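Long-range contacts in FMN Adenylyltransferase (Candida glabrata, PDB 3FWK), which catalyses the transfer of an adenylyl group from ATP to FMN, the reaction that makes FAD: residues N40-I45 and L197-L202; I61-N66 and A163-I168; K179-T184 and Y192-L197. One frame throughout, in Å; residues are numbered along the deposited sequence.

Interactions 2 and 3 lie in one mixed sheet, their centres 9 Å apart: strand 192-194 of interaction 3 runs parallel beside strand 163-165 of interaction 2 and bonds to it, with I166 N 2.9 Å from L194 O and L194 N 2.9 Å from I164 O. Interaction 1 takes up the chain where interaction 3 ends, at the shared L197, and carries it to helix 31-50; its centre is 12 Å from that of interaction 3 and 14 Å from that of interaction 2. A bound beta-D-glucopyranose lies beyond the hairpin, about 4 Å from the side chain of Y192, about 8 Å from that of A163 and about 13 Å from that of I45.

Interaction 1: N40-I45 and L197-L202; sequences NTTKSI and LLHWNL
T42 and W200 make the direct hydrogen bond of this contact. The indole NE1 gives its hydrogen to T42 OG1 over 2.9 Å, with an N-H...O angle of 152° and the oxygen 17° out of the ring plane. T42 carries OG1 beside its own backbone N, which points the hydroxyl out of helix 31-50 toward the indole edge. The same oxygen is hydrogen-bonded to P196 O and to A38 O one helical turn back, so three groups crowd round one hydroxyl with a single proton to give. H199 NE2 also bonds to A38 O, and the imidazole therefore meets the helix through a backbone carbonyl as well as through side chains.

The loop concerned leaves strand 192-194 of the Rossmann-like sheet, folds into a type I turn from L197 to W200, closed by W200 N to L197 O at 3.1 Å, and leads into helix 202-212. The turn is thus pressed against the helix that precedes the first strand of the sheet.

Nonpolar contacts gather on the H199 ring. T41 CG2 sits over one face in a CH-pi contact, 3.7 Å from the centroid, while W200 CD1 lies over the opposite face. H199 has CG between its backbone N and carbonyl carbon (chi1 54°), which swings the ring back toward the helix. I45 CD1 comes obliquely to H199 CE1 at 4.3 Å. Beneath the indole, L197 CD1 packs against one face, and V73 and L77 of helix 69-86 also touch W200.

Interaction 2: I61-N66 and A163-I168; sequences ISFSYN and AIVIGI
V165 sets its two methyls against two residues of the neighbouring strand: CG1 meets F63 CE1 and CG2 meets I61 CG2, each pair 3.6 Å apart. The strands are parallel neighbours in the Rossmann-like sheet, 61-64 lying between 107-111 and 163-165, and their short axes diverge by 31°. The valine is turned with CG1 anti to its backbone N (chi1 -179°), so its fork straddles the gap between I61 and F63, and each partner crosses it obliquely. The phenyl ring of F63 also meets Y78 edge-to-face. Helix 69-86 covers this side of the sheet, where L74 packs on V165 and L75 on F63.

The other side carries S62 and I164. I164 CG2 bends forward to S64 CB, 3.9 Å away, and F151 of helix 147-157 touches both residues, while F154 of the same helix touches S62 and I164.

Starting at S64, the sequence SYNGGKD runs from the strand end through a short loop into the start of helix 69-86, consistent with the PP-loop of the phosphoadenosine phosphosulfate reductase family, which would probably handle the phosphates of ATP. Beyond S64 the two strands part: a water donates to S64 O and accepts from G167 N in one of that glycine's two conformers, a less certain bridge. Upstream the backbones zip directly, as S62 brackets I164: its N bonds to A163 O at 3.0 Å and its O takes V165 N at 2.9 Å. The last rung joins S64 N to V165 O at 2.8 Å, with the donor in the carbonyl plane.

Interaction 3: K179-T184 and Y192-L197; sequences KPIQKT and YRLQPL
R193 folds its side chain back along the strand opposite. A bend at chi3 (-85°) brings NH2 to K183 O, 2.8 Å away, with an N-H...O angle of 161° and the oxygen at the edge of the guanidinium, in its plane. One face of the guanidinium is overlaid by the Q182 amide, whose CD stands 3.4 Å above it; the two side chains point the same way. Q182 and R193 are also the hydrogen-bonded backbone pair of the hairpin made by strands 181-183 and 192-194, with R193 N to Q182 O at 2.8 Å and Q182 N to R193 O at 3.1 Å. Strand 181-183 forms one border of the sheet.

On the other side of the hairpin lies Y192, which touches the bound glucose and meets the ring of W54. K183 CG rests over the centre of its ring, 3.9 Å from the centroid, in a CH-pi contact. From there the lysine chain runs over the ring until CE is close to the phenol OH. I181 CG2 approaches Y192 CD1 obliquely.

Q195 closes the start of the hairpin. Both K179 O and Q182 OE1 lie close to its amide plane, and NE2 donates to them at 2.8 and 3.0 Å. Q182 OE1 also accepts K179 N, from the face opposite Q195 NE2, while Q182 NE2 turns to H177 O. With NE2 of Q195 facing two acceptors, its amide could hardly be flipped, and the polar ends of both glutamines are tied into the backbone at this sheet edge.

Interaction 1: N40-I45 and L197-L202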
loop_
_atom_site.group_PDB
_atom_site.type_symbol
_atom_site.label_atom_id
_atom_site.label_comp_id
_atom_site.label_asym_id
_atom_site.label_seq_id
_atom_site.Cartn_x
_atom_site.Cartn_y
_atom_site.Cartn_z
ATOM N N ASN A 40 12.659 -0.296 10.401
ATOM C CA ASN A 40 12.979 0.173 11.739
ATOM C C ASN A 40 12.567 1.626 11.974
ATOM O O ASN A 40 12.060 1.957 13.036
ATOM C CB ASN A 40 14.461 -0.051 12.029
ATOM C CG ASN A 40 14.784 -1.521 12.217
ATOM O OD1 ASN A 40 13.944 -2.288 12.661
ATOM N ND2 ASN A 40 16.001 -1.903 11.865
ATOM N N THR A 41 12.769 2.479 10.969
ATOM C CA THR A 41 12.311 3.857 11.113
ATOM C C THR A 41 10.787 3.934 11.224
ATOM O O THR A 41 10.259 4.657 12.095
ATOM C CB THR A 41 12.786 4.712 9.942
ATOM O OG1 THR A 41 14.208 4.747 9.999
ATOM C CG2 THR A 41 12.271 6.153 10.010
ATOM N N THR A 42 10.071 3.183 10.375
ATOM C CA THR A 42 8.598 3.180 10.461
ATOM C C THR A 42 8.116 2.698 11.835
ATOM O O THR A 42 7.196 3.261 12.419
ATOM C CB THR A 42 8.034 2.332 9.319
ATOM O OG1 THR A 42 8.349 2.952 8.076
ATOM C CG2 THR A 42 6.519 2.120 9.474
ATOM N N LYS A 43 8.722 1.611 12.321
ATOM C CA LYS A 43 8.347 1.077 13.638
ATOM C C LYS A 43 8.553 2.099 14.730
ATOM O O LYS A 43 7.716 2.246 15.608
ATOM C CB LYS A 43 9.185 -0.163 13.980
ATOM C CG LYS A 43 8.817 -1.433 13.272
ATOM C CD LYS A 43 9.657 -2.582 13.935
ATOM C CE LYS A 43 9.317 -3.953 13.465
ATOM N NZ LYS A 43 9.722 -4.931 14.553
ATOM N N SER A 44 9.668 2.835 14.683
ATOM C CA SER A 44 9.884 3.837 15.710
ATOM C C SER A 44 8.848 4.960 15.644
ATOM O O SER A 44 8.360 5.419 16.676
ATOM C CB SER A 44 11.290 4.399 15.578
ATOM O OG SER A 44 11.532 5.309 16.613
ATOM N N ILE A 45 8.501 5.407 14.438
ATOM C CA ILE A 45 7.494 6.443 14.301
ATOM C C ILE A 45 6.189 5.954 14.947
ATOM O O ILE A 45 5.546 6.706 15.687
ATOM C CB ILE A 45 7.297 6.805 12.809
ATOM C CG1 ILE A 45 8.544 7.560 12.293
ATOM C CG2 ILE A 45 6.038 7.638 12.611
ATOM C CD1 ILE A 45 8.630 7.611 10.771
ATOM N N LEU A 197 5.652 6.276 6.203
ATOM C CA LEU A 197 6.225 5.620 5.038
ATOM C C LEU A 197 7.047 6.586 4.194
ATOM O O LEU A 197 7.519 6.230 3.100
ATOM C CB LEU A 197 5.093 5.019 4.166
ATOM C CG LEU A 197 5.497 3.762 3.398
ATOM C CD1 LEU A 197 5.703 2.550 4.322
ATOM C CD2 LEU A 197 4.479 3.478 2.298
ATOM N N LEU A 198 7.283 7.819 4.675
ATOM C CA LEU A 198 7.801 8.867 3.779
ATOM C C LEU A 198 9.172 8.540 3.207
ATOM O O LEU A 198 9.463 8.860 2.065
ATOM C CB LEU A 198 7.913 10.201 4.539
ATOM C CG LEU A 198 6.575 10.828 4.900
ATOM C CD1 LEU A 198 6.780 11.991 5.885
ATOM C CD2 LEU A 198 5.886 11.353 3.632
ATOM N N HIS A 199 10.003 7.887 4.030
ATOM C CA HIS A 199 11.395 7.570 3.682
ATOM C C HIS A 199 11.550 6.288 2.847
ATOM O O HIS A 199 12.674 5.949 2.484
ATOM C CB HIS A 199 12.211 7.415 4.963
ATOM C CG HIS A 199 11.610 6.421 5.892
ATOM N ND1 HIS A 199 10.483 6.704 6.623
ATOM C CD2 HIS A 199 11.910 5.126 6.124
ATOM C CE1 HIS A 199 10.129 5.617 7.288
ATOM N NE2 HIS A 199 10.978 4.640 7.002
ATOM N N TRP A 200 10.468 5.555 2.586
ATOM C CA TRP A 200 10.563 4.355 1.771
ATOM C C TRP A 200 10.783 4.723 0.320
ATOM O O TRP A 200 10.211 5.704 -0.159
ATOM C CB TRP A 200 9.273 3.512 1.911
ATOM C CG TRP A 200 9.197 2.756 3.171
ATOM C CD1 TRP A 200 9.209 3.265 4.455
ATOM C CD2 TRP A 200 9.178 1.349 3.296
ATOM N NE1 TRP A 200 9.182 2.240 5.373
ATOM C CE2 TRP A 200 9.159 1.055 4.683
ATOM C CE3 TRP A 200 9.144 0.292 2.372
ATOM C CZ2 TRP A 200 9.158 -0.253 5.172
ATOM C CZ3 TRP A 200 9.146 -1.031 2.870
ATOM C CH2 TRP A 200 9.129 -1.281 4.262
ATOM N N ASN A 201 11.598 3.949 -0.382
ATOM C CA ASN A 201 11.751 4.043 -1.820
ATOM C C ASN A 201 10.990 2.918 -2.515
ATOM O O ASN A 201 10.621 1.911 -1.892
ATOM C CB ASN A 201 13.274 3.853 -2.189
ATOM C CG ASN A 201 14.221 4.679 -1.322
ATOM O OD1 ASN A 201 14.149 5.905 -1.351
ATOM N ND2 ASN A 201 15.129 4.011 -0.589
ATOM N N LEU A 202 10.790 3.076 -3.824
ATOM C CA LEU A 202 10.052 2.100 -4.613
ATOM C C LEU A 202 10.648 0.699 -4.441
ATOM O O LEU A 202 9.910 -0.266 -4.270
ATOM C CB LEU A 202 10.050 2.532 -6.079
ATOM C CG LEU A 202 9.332 1.591 -7.062
ATOM C CD1 LEU A 202 7.875 1.352 -6.642
ATOM C CD2 LEU A 202 9.457 2.144 -8.473
#

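Interaction 2: I61-N66 and A163-I168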
loop_
_atom_site.group_PDB
_atom_site.type_symbol
_atom_site.label_atom_id
_atom_site.label_comp_id
_atom_site.label_asym_id
_atom_site.label_seq_id
_atom_site.Cartn_x
_atom_site.Cartn_y
_atom_site.Cartn_z
ATOM N N ILE A 61 -7.535 7.012 15.974
ATOM C CA ILE A 61 -6.789 6.901 14.733
ATOM C C ILE A 61 -7.625 6.163 13.685
ATOM O O ILE A 61 -8.147 5.064 13.959
ATOM C CB ILE A 61 -5.479 6.118 14.924
ATOM C CG1 ILE A 61 -4.575 6.803 15.955
ATOM C CG2 ILE A 61 -4.731 5.961 13.564
ATOM C CD1 ILE A 61 -3.257 6.091 16.170
ATOM N N SER A 62 -7.710 6.721 12.483
ATOM C CA SER A 62 -8.229 5.971 11.340
ATOM C C SER A 62 -7.110 5.780 10.315
ATOM O O SER A 62 -6.159 6.545 10.279
ATOM C CB SER A 62 -9.418 6.687 10.721
ATOM O OG SER A 62 -10.607 6.428 11.455
ATOM N N PHE A 63 -7.225 4.729 9.520
ATOM C CA PHE A 63 -6.214 4.393 8.556
ATOM C C PHE A 63 -6.740 4.693 7.157
ATOM O O PHE A 63 -7.759 4.122 6.763
ATOM C CB PHE A 63 -5.832 2.906 8.725
ATOM C CG PHE A 63 -4.635 2.505 7.927
ATOM C CD1 PHE A 63 -3.419 2.233 8.585
ATOM C CD2 PHE A 63 -4.678 2.428 6.544
ATOM C CE1 PHE A 63 -2.283 1.900 7.886
ATOM C CE2 PHE A 63 -3.526 2.093 5.812
ATOM C CZ PHE A 63 -2.327 1.819 6.483
ATOM N N SER A 64 -6.059 5.552 6.384
ATOM C CA SER A 64 -6.475 5.812 5.012
ATOM C C SER A 64 -5.885 4.776 4.074
ATOM O O SER A 64 -4.672 4.706 3.922
ATOM C CB SER A 64 -6.080 7.238 4.589
ATOM O OG SER A 64 -6.602 7.469 3.281
ATOM N N TYR A 65 -6.727 3.969 3.458
ATOM C CA TYR A 65 -6.300 2.829 2.665
ATOM C C TYR A 65 -6.897 2.852 1.292
ATOM O O TYR A 65 -8.130 2.841 1.153
ATOM C CB TYR A 65 -6.716 1.529 3.375
ATOM C CG TYR A 65 -6.317 0.248 2.676
ATOM C CD1 TYR A 65 -5.008 -0.208 2.679
ATOM C CD2 TYR A 65 -7.320 -0.558 2.070
ATOM C CE1 TYR A 65 -4.656 -1.365 2.014
ATOM C CE2 TYR A 65 -6.991 -1.740 1.467
ATOM C CZ TYR A 65 -5.662 -2.127 1.423
ATOM O OH TYR A 65 -5.293 -3.323 0.848
ATOM N N ASN A 66 -6.055 2.830 0.261
ATOM C CA ASN A 66 -6.558 2.913 -1.116
ATOM C C ASN A 66 -6.188 1.716 -1.961
ATOM O O ASN A 66 -6.318 1.778 -3.201
ATOM C CB ASN A 66 -6.096 4.201 -1.786
ATOM C CG ASN A 66 -4.566 4.270 -1.934
ATOM O OD1 ASN A 66 -3.873 3.246 -1.918
ATOM N ND2 ASN A 66 -4.028 5.488 -2.056
ATOM N N ALA A 163 -6.490 11.591 14.332
ATOM C CA ALA A 163 -5.309 11.400 13.500
ATOM C C ALA A 163 -5.642 10.371 12.441
ATOM O O ALA A 163 -6.471 9.469 12.660
ATOM C CB ALA A 163 -4.128 10.933 14.353
ATOM N N ILE A 164 -5.011 10.511 11.272
ATOM C CA ILE A 164 -5.234 9.598 10.148
ATOM C C ILE A 164 -3.884 9.160 9.586
ATOM O O ILE A 164 -3.005 9.994 9.345
ATOM C CB ILE A 164 -6.129 10.183 9.077
ATOM C CG1 ILE A 164 -7.500 10.445 9.731
ATOM C CG2 ILE A 164 -6.308 9.174 7.924
ATOM C CD1 ILE A 164 -8.578 10.801 8.836
ATOM N N VAL A 165 -3.743 7.848 9.409
ATOM C CA VAL A 165 -2.539 7.269 8.842
ATOM C C VAL A 165 -2.608 7.352 7.316
ATOM O O VAL A 165 -3.614 6.912 6.712
ATOM C CB VAL A 165 -2.379 5.806 9.284
ATOM C CG1 VAL A 165 -1.107 5.218 8.697
ATOM C CG2 VAL A 165 -2.392 5.677 10.789
ATOM N N ILE A 166 -1.557 7.891 6.700
ATOM C CA ILE A 166 -1.528 8.118 5.252
ATOM C C ILE A 166 -0.286 7.474 4.665
ATOM O O ILE A 166 0.821 7.717 5.135
ATOM C CB ILE A 166 -1.534 9.601 4.935
ATOM C CG1 ILE A 166 -2.812 10.216 5.487
ATOM C CG2 ILE A 166 -1.497 9.871 3.438
ATOM C CD1 ILE A 166 -2.871 11.708 5.382
ATOM N N GLY A 167 -0.448 6.706 3.592
ATOM C CA GLY A 167 0.686 5.932 3.034
ATOM C C GLY A 167 1.493 6.580 1.911
ATOM O O GLY A 167 1.950 5.922 0.995
ATOM N N ILE A 168 1.726 7.857 2.010
ATOM C CA ILE A 168 2.494 8.580 1.002
ATOM C C ILE A 168 4.006 8.520 1.219
ATOM O O ILE A 168 4.488 8.387 2.364
ATOM C CB ILE A 168 1.927 9.991 1.043
ATOM C CG1 ILE A 168 2.434 10.847 -0.111
ATOM C CG2 ILE A 168 2.104 10.607 2.416
ATOM C CD1 ILE A 168 1.585 12.098 -0.342
HETATM O O HOH W 1 -3.237 6.756 2.505
#

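Interaction 3: K179-T184 and Y192-L197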
loop_
_atom_site.group_PDB
_atom_site.type_symbol
_atom_site.label_atom_id
_atom_site.label_comp_id
_atom_site.label_asym_id
_atom_site.label_seq_id
_atom_site.Cartn_x
_atom_site.Cartn_y
_atom_site.Cartn_z
ATOM N N LYS A 179 6.102 15.641 6.815
ATOM C CA LYS A 179 6.800 15.095 7.957
ATOM C C LYS A 179 6.002 13.963 8.550
ATOM O O LYS A 179 4.806 13.828 8.285
ATOM C CB LYS A 179 7.047 16.166 9.021
ATOM C CG LYS A 179 7.936 17.282 8.523
ATOM C CD LYS A 179 8.686 18.075 9.598
ATOM C CE LYS A 179 9.861 18.891 9.059
ATOM N NZ LYS A 179 10.386 19.899 10.056
ATOM N N PRO A 180 6.652 13.109 9.367
ATOM C CA PRO A 180 5.912 11.946 9.906
ATOM C C PRO A 180 4.680 12.265 10.741
ATOM O O PRO A 180 3.745 11.464 10.770
ATOM C CB PRO A 180 6.975 11.204 10.733
ATOM C CG PRO A 180 8.268 11.544 10.015
ATOM C CD PRO A 180 8.092 13.027 9.650
ATOM N N ILE A 181 4.703 13.392 11.436
ATOM C CA ILE A 181 3.557 13.849 12.248
ATOM C C ILE A 181 3.314 15.296 11.839
ATOM O O ILE A 181 4.212 16.129 11.954
ATOM C CB ILE A 181 3.871 13.750 13.732
ATOM C CG1 ILE A 181 3.826 12.274 14.141
ATOM C CG2 ILE A 181 2.749 14.415 14.552
ATOM C CD1 ILE A 181 4.389 12.000 15.525
ATOM N N GLN A 182 2.124 15.595 11.329
ATOM C CA GLN A 182 1.915 16.876 10.672
ATOM C C GLN A 182 0.419 17.206 10.628
ATOM O O GLN A 182 -0.369 16.444 10.035
ATOM C CB GLN A 182 2.410 16.733 9.200
ATOM C CG GLN A 182 2.388 18.003 8.386
ATOM C CD GLN A 182 2.951 17.789 7.001
ATOM O OE1 GLN A 182 3.360 16.681 6.616
ATOM N NE2 GLN A 182 3.099 18.903 6.265
ATOM N N LYS A 183 -0.003 18.330 11.186
ATOM C CA LYS A 183 -1.425 18.701 11.095
ATOM C C LYS A 183 -1.820 18.879 9.636
ATOM O O LYS A 183 -1.015 19.221 8.756
ATOM C CB LYS A 183 -1.706 19.980 11.904
ATOM C CG LYS A 183 -1.844 19.721 13.367
ATOM C CD LYS A 183 -2.232 20.975 14.131
ATOM C CE LYS A 183 -2.351 20.752 15.604
ATOM N NZ LYS A 183 -3.668 20.259 15.962
ATOM N N THR A 184 -3.120 18.668 9.377
ATOM C CA THR A 184 -3.687 18.837 8.044
ATOM C C THR A 184 -3.671 20.291 7.584
ATOM O O THR A 184 -3.527 21.228 8.387
ATOM C CB THR A 184 -5.156 18.362 8.029
ATOM O OG1 THR A 184 -5.818 19.000 9.121
ATOM C CG2 THR A 184 -5.251 16.869 8.157
ATOM N N TYR A 192 -4.279 15.239 12.903
ATOM C CA TYR A 192 -2.854 15.011 12.618
ATOM C C TYR A 192 -2.732 13.942 11.534
ATOM O O TYR A 192 -3.362 12.868 11.619
ATOM C CB TYR A 192 -2.152 14.494 13.874
ATOM C CG TYR A 192 -1.654 15.579 14.785
ATOM C CD1 TYR A 192 -0.386 16.107 14.576
ATOM C CD2 TYR A 192 -2.410 16.057 15.861
ATOM C CE1 TYR A 192 0.149 17.099 15.407
ATOM C CE2 TYR A 192 -1.875 17.073 16.737
ATOM C CZ TYR A 192 -0.581 17.558 16.460
ATOM O OH TYR A 192 -0.025 18.543 17.255
ATOM N N ARG A 193 -1.994 14.255 10.493
ATOM C CA ARG A 193 -1.543 13.228 9.576
ATOM C C ARG A 193 -0.383 12.454 10.173
ATOM O O ARG A 193 0.568 13.027 10.693
ATOM C CB ARG A 193 -1.087 13.865 8.265
ATOM C CG ARG A 193 -2.192 14.645 7.546
ATOM C CD ARG A 193 -1.661 15.248 6.275
ATOM N NE ARG A 193 -1.052 16.519 6.607
ATOM C CZ ARG A 193 -0.611 17.382 5.701
ATOM N NH1 ARG A 193 -0.523 17.027 4.410
ATOM N NH2 ARG A 193 -0.244 18.603 6.087
ATOM N N LEU A 194 -0.473 11.139 10.077
ATOM C CA LEU A 194 0.556 10.203 10.515
ATOM C C LEU A 194 1.099 9.580 9.281
ATOM O O LEU A 194 0.388 8.859 8.573
ATOM C CB LEU A 194 -0.061 9.155 11.452
ATOM C CG LEU A 194 -0.861 9.706 12.635
ATOM C CD1 LEU A 194 -1.542 8.574 13.368
ATOM C CD2 LEU A 194 0.007 10.546 13.570
ATOM N N GLN A 195 2.360 9.901 8.959
ATOM C CA GLN A 195 2.920 9.582 7.641
ATOM C C GLN A 195 4.206 8.806 7.844
ATOM O O GLN A 195 5.299 9.368 7.777
ATOM C CB GLN A 195 3.156 10.864 6.844
ATOM C CG GLN A 195 1.802 11.493 6.488
ATOM C CD GLN A 195 1.782 12.903 5.957
ATOM O OE1 GLN A 195 0.968 13.198 5.082
ATOM N NE2 GLN A 195 2.625 13.795 6.488
ATOM N N PRO A 196 4.102 7.509 8.147
ATOM C CA PRO A 196 5.268 6.728 8.584
ATOM C C PRO A 196 6.034 6.037 7.462
ATOM O O PRO A 196 6.934 5.236 7.768
ATOM C CB PRO A 196 4.634 5.679 9.539
ATOM C CG PRO A 196 3.153 6.057 9.665
ATOM C CD PRO A 196 2.865 6.738 8.364
ATOM N N LEU A 197 5.652 6.276 6.203
ATOM C CA LEU A 197 6.225 5.620 5.038
ATOM C C LEU A 197 7.047 6.586 4.194
ATOM O O LEU A 197 7.519 6.230 3.100
ATOM C CB LEU A 197 5.093 5.019 4.166
ATOM C CG LEU A 197 5.497 3.762 3.398
ATOM C CD1 LEU A 197 5.703 2.550 4.322
ATOM C CD2 LEU A 197 4.479 3.478 2.298
#